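Local atomic coordinates of glucokinase (Leishmania braziliensis MHOM/BR/75/M2904, PDB entry 6EDI), a protein that probably phosphorylates D-glucose at the expense of ATP, as a dimeric glucokinase of the actin-like ATPase clan. Residues G119-T122 / L126-P129; D157-A162 / V230-C235; P305-L310 / I320-R325. All blocks are in the same frame, centred on the assembly; numbering follows the deposited sequence.

Interaction 1: G119-T122 / L126-P129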
loop_
_atom_site.group_PDB
_atom_site.type_symbol
_atom_site.label_atom_id
_atom_site.label_comp_id
_atom_site.label_asym_id
_atom_site.label_seq_id
_atom_site.Cartn_x
_atom_site.Cartn_y
_atom_site.Cartn_z
ATOM N N GLY A 119 -14.808 5.339 -10.508
ATOM C CA GLY A 119 -13.893 6.209 -11.214
ATOM C C GLY A 119 -12.796 6.582 -10.254
ATOM O O GLY A 119 -12.803 6.126 -9.106
ATOM N N PRO A 120 -11.855 7.422 -10.706
ATOM C CA PRO A 120 -10.741 7.793 -9.835
ATOM C C PRO A 120 -11.213 8.740 -8.730
ATOM O O PRO A 120 -12.162 9.508 -8.939
ATOM C CB PRO A 120 -9.774 8.498 -10.791
ATOM C CG PRO A 120 -10.655 9.091 -11.844
ATOM C CD PRO A 120 -11.808 8.122 -12.007
ATOM N N VAL A 121 -10.571 8.658 -7.567
ATOM C CA VAL A 121 -10.938 9.455 -6.401
ATOM C C VAL A 121 -9.681 10.126 -5.894
ATOM O O VAL A 121 -8.645 9.474 -5.796
ATOM C CB VAL A 121 -11.498 8.562 -5.265
ATOM C CG1 VAL A 121 -11.746 9.374 -4.005
ATOM C CG2 VAL A 121 -12.774 7.866 -5.702
ATOM N N THR A 122 -9.766 11.416 -5.569
ATOM C CA THR A 122 -8.617 12.147 -5.048
ATOM C C THR A 122 -8.767 12.467 -3.574
ATOM O O THR A 122 -9.642 13.252 -3.195
ATOM C CB THR A 122 -8.391 13.462 -5.805
ATOM O OG1 THR A 122 -8.106 13.166 -7.173
ATOM C CG2 THR A 122 -7.212 14.216 -5.206
ATOM N N LEU A 126 -12.714 14.182 -3.835
ATOM C CA LEU A 126 -13.027 14.594 -5.183
ATOM C C LEU A 126 -12.945 13.345 -6.041
ATOM O O LEU A 126 -11.959 12.614 -5.984
ATOM C CB LEU A 126 -12.006 15.648 -5.614
ATOM C CG LEU A 126 -12.063 16.433 -6.916
ATOM C CD1 LEU A 126 -11.278 17.726 -6.727
ATOM C CD2 LEU A 126 -11.460 15.621 -8.062
ATOM N N ALA A 127 -13.986 13.073 -6.818
ATOM C CA ALA A 127 -13.945 11.922 -7.715
ATOM C C ALA A 127 -13.852 12.435 -9.142
ATOM O O ALA A 127 -14.786 13.068 -9.640
ATOM C CB ALA A 127 -15.158 11.022 -7.521
ATOM N N GLY A 128 -12.714 12.157 -9.777
ATOM C CA GLY A 128 -12.287 12.829 -10.996
ATOM C C GLY A 128 -13.106 12.447 -12.192
ATOM O O GLY A 128 -14.147 11.815 -12.021
ATOM N N PRO A 129 -12.650 12.828 -13.404
ATOM C CA PRO A 129 -13.475 12.547 -14.580
ATOM C C PRO A 129 -13.774 11.073 -14.680
ATOM O O PRO A 129 -12.941 10.229 -14.343
ATOM C CB PRO A 129 -12.591 12.989 -15.745
ATOM C CG PRO A 129 -11.744 14.046 -15.178
ATOM C CD PRO A 129 -11.428 13.564 -13.771
#

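Interaction 2: D157-A162 / V230-C235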
loop_
_atom_site.group_PDB
_atom_site.type_symbol
_atom_site.label_atom_id
_atom_site.label_comp_id
_atom_site.label_asym_id
_atom_site.label_seq_id
_atom_site.Cartn_x
_atom_site.Cartn_y
_atom_site.Cartn_z
ATOM N N ASP A 157 -14.471 2.163 -5.865
ATOM C CA ASP A 157 -15.266 0.939 -5.847
ATOM C C ASP A 157 -14.594 -0.175 -5.008
ATOM O O ASP A 157 -15.217 -0.762 -4.110
ATOM C CB ASP A 157 -15.578 0.521 -7.310
ATOM C CG ASP A 157 -15.757 -0.986 -7.492
ATOM O OD1 ASP A 157 -16.459 -1.637 -6.688
ATOM O OD2 ASP A 157 -15.210 -1.522 -8.480
ATOM N N LEU A 158 -13.320 -0.435 -5.259
ATOM C CA LEU A 158 -12.626 -1.508 -4.539
ATOM C C LEU A 158 -12.260 -1.131 -3.098
ATOM O O LEU A 158 -12.076 -2.001 -2.244
ATOM C CB LEU A 158 -11.386 -1.973 -5.312
ATOM C CG LEU A 158 -11.567 -3.362 -5.882
ATOM C CD1 LEU A 158 -11.859 -4.296 -4.741
ATOM C CD2 LEU A 158 -12.740 -3.340 -6.853
ATOM N N GLU A 159 -12.144 0.163 -2.838
ATOM C CA GLU A 159 -11.909 0.635 -1.473
ATOM C C GLU A 159 -13.166 0.355 -0.662
ATOM O O GLU A 159 -13.115 -0.237 0.430
ATOM C CB GLU A 159 -11.560 2.123 -1.492
ATOM C CG GLU A 159 -11.413 2.775 -0.127
ATOM C CD GLU A 159 -11.203 4.270 -0.230
ATOM O OE1 GLU A 159 -11.346 4.807 -1.350
ATOM O OE2 GLU A 159 -10.910 4.903 0.811
ATOM N N ALA A 160 -14.312 0.731 -1.225
ATOM C CA ALA A 160 -15.577 0.465 -0.562
ATOM C C ALA A 160 -15.798 -1.039 -0.396
ATOM O O ALA A 160 -16.309 -1.472 0.622
ATOM C CB ALA A 160 -16.735 1.124 -1.291
ATOM N N GLY A 161 -15.399 -1.836 -1.382
ATOM C CA GLY A 161 -15.574 -3.287 -1.298
ATOM C C GLY A 161 -14.791 -3.905 -0.153
ATOM O O GLY A 161 -15.281 -4.780 0.587
ATOM N N ALA A 162 -13.561 -3.438 -0.006
ATOM C CA ALA A 162 -12.704 -3.853 1.096
ATOM C C ALA A 162 -13.313 -3.480 2.447
ATOM O O ALA A 162 -13.299 -4.289 3.387
ATOM C CB ALA A 162 -11.324 -3.257 0.938
ATOM N N VAL A 230 -8.456 1.469 4.768
ATOM C CA VAL A 230 -8.329 0.877 3.446
ATOM C C VAL A 230 -7.616 1.834 2.502
ATOM O O VAL A 230 -7.867 3.042 2.509
ATOM C CB VAL A 230 -9.691 0.479 2.851
ATOM C CG1 VAL A 230 -9.512 0.015 1.396
ATOM C CG2 VAL A 230 -10.346 -0.617 3.696
ATOM N N LEU A 231 -6.708 1.289 1.700
ATOM C CA LEU A 231 -6.057 2.062 0.667
ATOM C C LEU A 231 -6.529 1.502 -0.654
ATOM O O LEU A 231 -6.416 0.292 -0.884
ATOM C CB LEU A 231 -4.534 1.941 0.756
ATOM C CG LEU A 231 -3.818 2.819 1.786
ATOM C CD1 LEU A 231 -4.124 2.341 3.197
ATOM C CD2 LEU A 231 -2.303 2.858 1.564
ATOM N N ALA A 232 -7.072 2.385 -1.488
ATOM C CA ALA A 232 -7.384 2.113 -2.895
ATOM C C ALA A 232 -6.070 1.838 -3.634
ATOM O O ALA A 232 -5.070 2.507 -3.371
ATOM C CB ALA A 232 -8.073 3.333 -3.507
ATOM N N LEU A 233 -6.071 0.881 -4.565
ATOM C CA LEU A 233 -4.846 0.494 -5.279
ATOM C C LEU A 233 -5.062 0.290 -6.782
ATOM O O LEU A 233 -6.196 0.182 -7.248
ATOM C CB LEU A 233 -4.283 -0.794 -4.682
ATOM C CG LEU A 233 -3.818 -0.789 -3.227
ATOM C CD1 LEU A 233 -3.442 -2.188 -2.796
ATOM C CD2 LEU A 233 -2.631 0.150 -3.057
ATOM N N GLU A 234 -3.964 0.205 -7.530
ATOM C CA GLU A 234 -4.021 -0.168 -8.951
ATOM C C GLU A 234 -3.093 -1.349 -9.269
ATOM O O GLU A 234 -2.332 -1.314 -10.240
ATOM C CB GLU A 234 -3.671 1.026 -9.864
ATOM C CG GLU A 234 -4.493 2.294 -9.630
ATOM C CD GLU A 234 -5.979 2.109 -9.935
ATOM O OE1 GLU A 234 -6.357 1.154 -10.654
ATOM O OE2 GLU A 234 -6.776 2.934 -9.456
ATOM N N CYS A 235 -3.180 -2.401 -8.467
ATOM C CA CYS A 235 -2.318 -3.565 -8.616
ATOM C C CYS A 235 -2.593 -4.357 -9.896
ATOM O O CYS A 235 -1.691 -5.006 -10.437
ATOM C CB CYS A 235 -2.425 -4.479 -7.380
ATOM S SG CYS A 235 -1.788 -3.736 -5.835
#

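Interaction 3: P305-L310 / I320-R325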
loop_
_atom_site.group_PDB
_atom_site.type_symbol
_atom_site.label_atom_id
_atom_site.label_comp_id
_atom_site.label_asym_id
_atom_site.label_seq_id
_atom_site.Cartn_x
_atom_site.Cartn_y
_atom_site.Cartn_z
ATOM N N PRO A 305 -18.320 -14.954 -20.758
ATOM C CA PRO A 305 -19.397 -15.778 -20.194
ATOM C C PRO A 305 -19.401 -17.178 -20.793
ATOM O O PRO A 305 -19.499 -18.168 -20.056
ATOM C CB PRO A 305 -20.660 -15.048 -20.653
ATOM C CG PRO A 305 -20.260 -13.628 -20.757
ATOM C CD PRO A 305 -18.820 -13.629 -21.187
ATOM N N GLU A 306 -19.267 -17.248 -22.114
ATOM C CA GLU A 306 -19.369 -18.516 -22.836
ATOM C C GLU A 306 -18.253 -19.477 -22.461
ATOM O O GLU A 306 -18.499 -20.657 -22.185
ATOM C CB GLU A 306 -19.300 -18.290 -24.346
ATOM C CG GLU A 306 -20.320 -17.343 -24.940
ATOM C CD GLU A 306 -20.015 -17.047 -26.403
ATOM O OE1 GLU A 306 -19.848 -18.017 -27.179
ATOM O OE2 GLU A 306 -19.923 -15.853 -26.772
ATOM N N VAL A 307 -17.020 -18.973 -22.484
ATOM C CA VAL A 307 -15.864 -19.787 -22.150
ATOM C C VAL A 307 -16.054 -20.391 -20.765
ATOM O O VAL A 307 -15.905 -21.593 -20.572
ATOM C CB VAL A 307 -14.546 -18.962 -22.229
ATOM C CG1 VAL A 307 -13.369 -19.777 -21.717
ATOM C CG2 VAL A 307 -14.294 -18.487 -23.657
ATOM N N ALA A 308 -16.426 -19.548 -19.807
ATOM C CA ALA A 308 -16.646 -19.992 -18.434
ATOM C C ALA A 308 -17.754 -21.044 -18.332
ATOM O O ALA A 308 -17.611 -22.034 -17.611
ATOM C CB ALA A 308 -16.942 -18.798 -17.519
ATOM N N LYS A 309 -18.858 -20.829 -19.044
ATOM C CA LYS A 309 -19.931 -21.822 -19.066
ATOM C C LYS A 309 -19.431 -23.151 -19.642
ATOM O O LYS A 309 -19.695 -24.221 -19.083
ATOM C CB LYS A 309 -21.143 -21.310 -19.845
ATOM C CG LYS A 309 -22.243 -22.353 -19.989
ATOM C CD LYS A 309 -23.399 -21.850 -20.825
ATOM C CE LYS A 309 -24.492 -21.231 -19.956
ATOM N NZ LYS A 309 -25.831 -21.862 -20.217
ATOM N N LEU A 310 -18.699 -23.064 -20.752
ATOM C CA LEU A 310 -18.116 -24.235 -21.410
ATOM C C LEU A 310 -17.151 -24.975 -20.490
ATOM O O LEU A 310 -17.034 -26.203 -20.546
ATOM C CB LEU A 310 -17.407 -23.818 -22.710
ATOM C CG LEU A 310 -18.185 -23.690 -24.031
ATOM C CD1 LEU A 310 -19.562 -23.089 -23.834
ATOM C CD2 LEU A 310 -17.418 -22.853 -25.036
ATOM N N ILE A 320 -11.575 -24.975 -20.666
ATOM C CA ILE A 320 -11.071 -25.385 -19.362
ATOM C C ILE A 320 -9.653 -24.872 -19.143
ATOM O O ILE A 320 -9.328 -24.380 -18.071
ATOM C CB ILE A 320 -11.086 -26.912 -19.196
ATOM C CG1 ILE A 320 -12.490 -27.460 -19.465
ATOM C CG2 ILE A 320 -10.603 -27.308 -17.809
ATOM C CD1 ILE A 320 -12.666 -28.924 -19.125
ATOM N N ALA A 321 -8.817 -24.992 -20.168
ATOM C CA ALA A 321 -7.443 -24.519 -20.084
ATOM C C ALA A 321 -7.425 -23.000 -19.952
ATOM O O ALA A 321 -6.624 -22.447 -19.206
ATOM C CB ALA A 321 -6.647 -24.954 -21.316
ATOM N N ALA A 322 -8.301 -22.333 -20.699
ATOM C CA ALA A 322 -8.367 -20.873 -20.685
ATOM C C ALA A 322 -8.740 -20.344 -19.302
ATOM O O ALA A 322 -8.198 -19.327 -18.861
ATOM C CB ALA A 322 -9.340 -20.377 -21.721
ATOM N N VAL A 323 -9.666 -21.031 -18.630
ATOM C CA VAL A 323 -10.032 -20.687 -17.251
ATOM C C VAL A 323 -8.883 -20.968 -16.298
ATOM O O VAL A 323 -8.584 -20.161 -15.406
ATOM C CB VAL A 323 -11.283 -21.459 -16.789
ATOM C CG1 VAL A 323 -11.497 -21.305 -15.292
ATOM C CG2 VAL A 323 -12.487 -20.952 -17.515
ATOM N N ASP A 324 -8.252 -22.124 -16.472
ATOM C CA ASP A 324 -7.127 -22.507 -15.622
ATOM C C ASP A 324 -6.005 -21.477 -15.728
ATOM O O ASP A 324 -5.471 -21.041 -14.707
ATOM C CB ASP A 324 -6.614 -23.899 -15.999
ATOM C CG ASP A 324 -5.506 -24.390 -15.084
ATOM O OD1 ASP A 324 -5.675 -24.375 -13.840
ATOM O OD2 ASP A 324 -4.452 -24.796 -15.620
ATOM N N ARG A 325 -5.655 -21.084 -16.956
ATOM C CA ARG A 325 -4.629 -20.063 -17.149
ATOM C C ARG A 325 -5.048 -18.724 -16.543
ATOM O O ARG A 325 -4.214 -17.992 -15.986
ATOM C CB ARG A 325 -4.257 -19.895 -18.632
ATOM C CG ARG A 325 -3.004 -19.033 -18.821
ATOM C CD ARG A 325 -2.683 -18.670 -20.261
ATOM N NE ARG A 325 -2.431 -19.834 -21.109
ATOM C CZ ARG A 325 -1.278 -20.485 -21.172
ATOM N NH1 ARG A 325 -0.248 -20.107 -20.421
ATOM N NH2 ARG A 325 -1.156 -21.528 -21.973
#

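Interaction 1: G119-T122 / L126-P129
Pro120 and Gly128 meet at the open end of a short beta hairpin, where the N-H of Gly128 donates to Pro120 O over 2.8 Å. The bond is bent, 140° at the hydrogen, and the donor stands above the carbonyl plane. The same oxygen also lies 3.2 Å from Ala127 CA, a C-H...O contact that adds to its hold on the second strand. Leu126 O is shared in a similar way: it accepts from Thr122 N in a nearly straight bond (175°), whose apparent 2.5 Å is too short to be taken literally, and it approaches Val121 CA to 3.3 Å. Thr122 and Leu126 thus form a hydrogen-bonded antiparallel pair, though the return bond from Leu126 N to Thr122 O is weak.

Side chains add to this backbone frame. Thr122 and Leu126 project on one face and pass at their CB atoms, 4.2 Å apart. On the other face Val121 has CG1 anti to its backbone N (chi1 174°), which leaves CG2 beside that nitrogen and 4.4 Å from Ala127 CB. Beyond the paired residues, the CD and CG atoms of Pro120 lie against Pro129 O, CD at 3.3 Å.

The hairpin belongs to a small three-stranded antiparallel sheet, in which Ala127 bonds through its backbone to Ala137 of strand 137-138. Leu126 and Pro129 lean on Ile136, while Val121 and Ala127 pack against Leu154 of strand 152-156, an outermost strand of the larger six-stranded sheet.

Interaction 2: D157-A162 / V230-C235
Helix 157-162 runs roughly antiparallel to strand 230-233 (147° between their directions), the axes coming to 7.4 Å and the backbones closest at Glu159 and Ala232, whose CA atoms are 5.0 Å apart. Val230 fills the angle between two helix residues spaced by nearly one turn. Its CG1 methyl touches Glu159 CG at 3.7 Å and Ala162 CB at 3.8 Å, and it also lies against the backbone oxygen of Glu159; CG2 adds a second contact to Ala162 CB.

Glu159 takes part mainly through its methylenes. With CG anti to the backbone N (chi1 175°) and the chain extended beyond it, the stem slants across the valine and carries the carboxylate alongside the strand, where OE1 comes within 4.2 Å of Ala232 CB.

Helix 157-170 follows strand 152-156 of one six-stranded sheet and here packs on strand 227-233, outermost in the other within the chain. The contact thus joins the two sheets, consistent with the two-lobed actin-like ATPase fold. Ala232 O accepts a hydrogen bond from Arg204 NH2 of the second subunit.

No hydrogen bond crosses between residues 157-162 and 230-235, whose contact is mainly apolar; the polar tie comes just beyond, between Tyr163 OH and Val230 N. The glutamate divides its roles: its methylenes serve the packing, while OE1 is held by the backbone N of Asn156.

Interaction 3: P305-L310 / I320-R325
Val307 and Ala308 meet Ala322 and Val323 in an alpha-alpha corner, where helix 304-313 gives way through a brief turn to helix 317-341 and the two pack crosswise. Segments 305-310 and 320-325 run at 106° to each other, and their axes approach to 8.8 Å. Ala308 and Val323 are the closest pair of the two backbones, with CA atoms 6.8 Å apart.

Val307 carries most of the side-chain contact. Its CG1 methyl, anti to the backbone N (chi1 173°), reaches over to the second helix and meets Ala322 CB at 4.1 Å. The same methyl approaches Val323 CG2 at 4.5 Å, so it sits over two consecutive residues of that helix. No hydrogen bond links the segments; the contact is buried, apolar and made largely of methyl groups. Within each segment the backbone keeps its helical bonds, such as Lys309 N to Pro305 O and Asp324 N to Ile320 O.

The surroundings close the corner. Helix 281-292 packs on Val307 through Leu284 and Tyr288, and Asn287 of that helix donates from ND2 to Ala322 O, tying a third helix to the crossing. Ala319, one turn before Val323 on the longer helix, also touches Val307, and Asn356 lies against Ala308. The contact is structural packing among helices 281-292, 304-313 and 317-341. Besides meeting Val307 CG1, the Val323 CG2 methyl also approaches the main chain of the first helix, 4.4 Å from Ala308 CA.

The three contacts run from backbone bonding to pure methyl packing. Interaction 1, partly exposed, depends on main-chain hydrogen bonds in a hairpin; interactions 2 and 3 have none between their segments. Interaction 2 lies nearest the middle of the chain, its centre about 7 Å from the chain's centre, and interaction 3 is the most peripheral at about 22 Å, yet its touching residues are mostly buried. Interactions 1 and 2 are neighbours, centres about 13 Å apart, and share a border at strand 152-156, which backs the hairpin and leads into helix 157-170. Interaction 3 is linked to interaction 2 by helix 317-341, whose far end brings Phe341 onto Leu233.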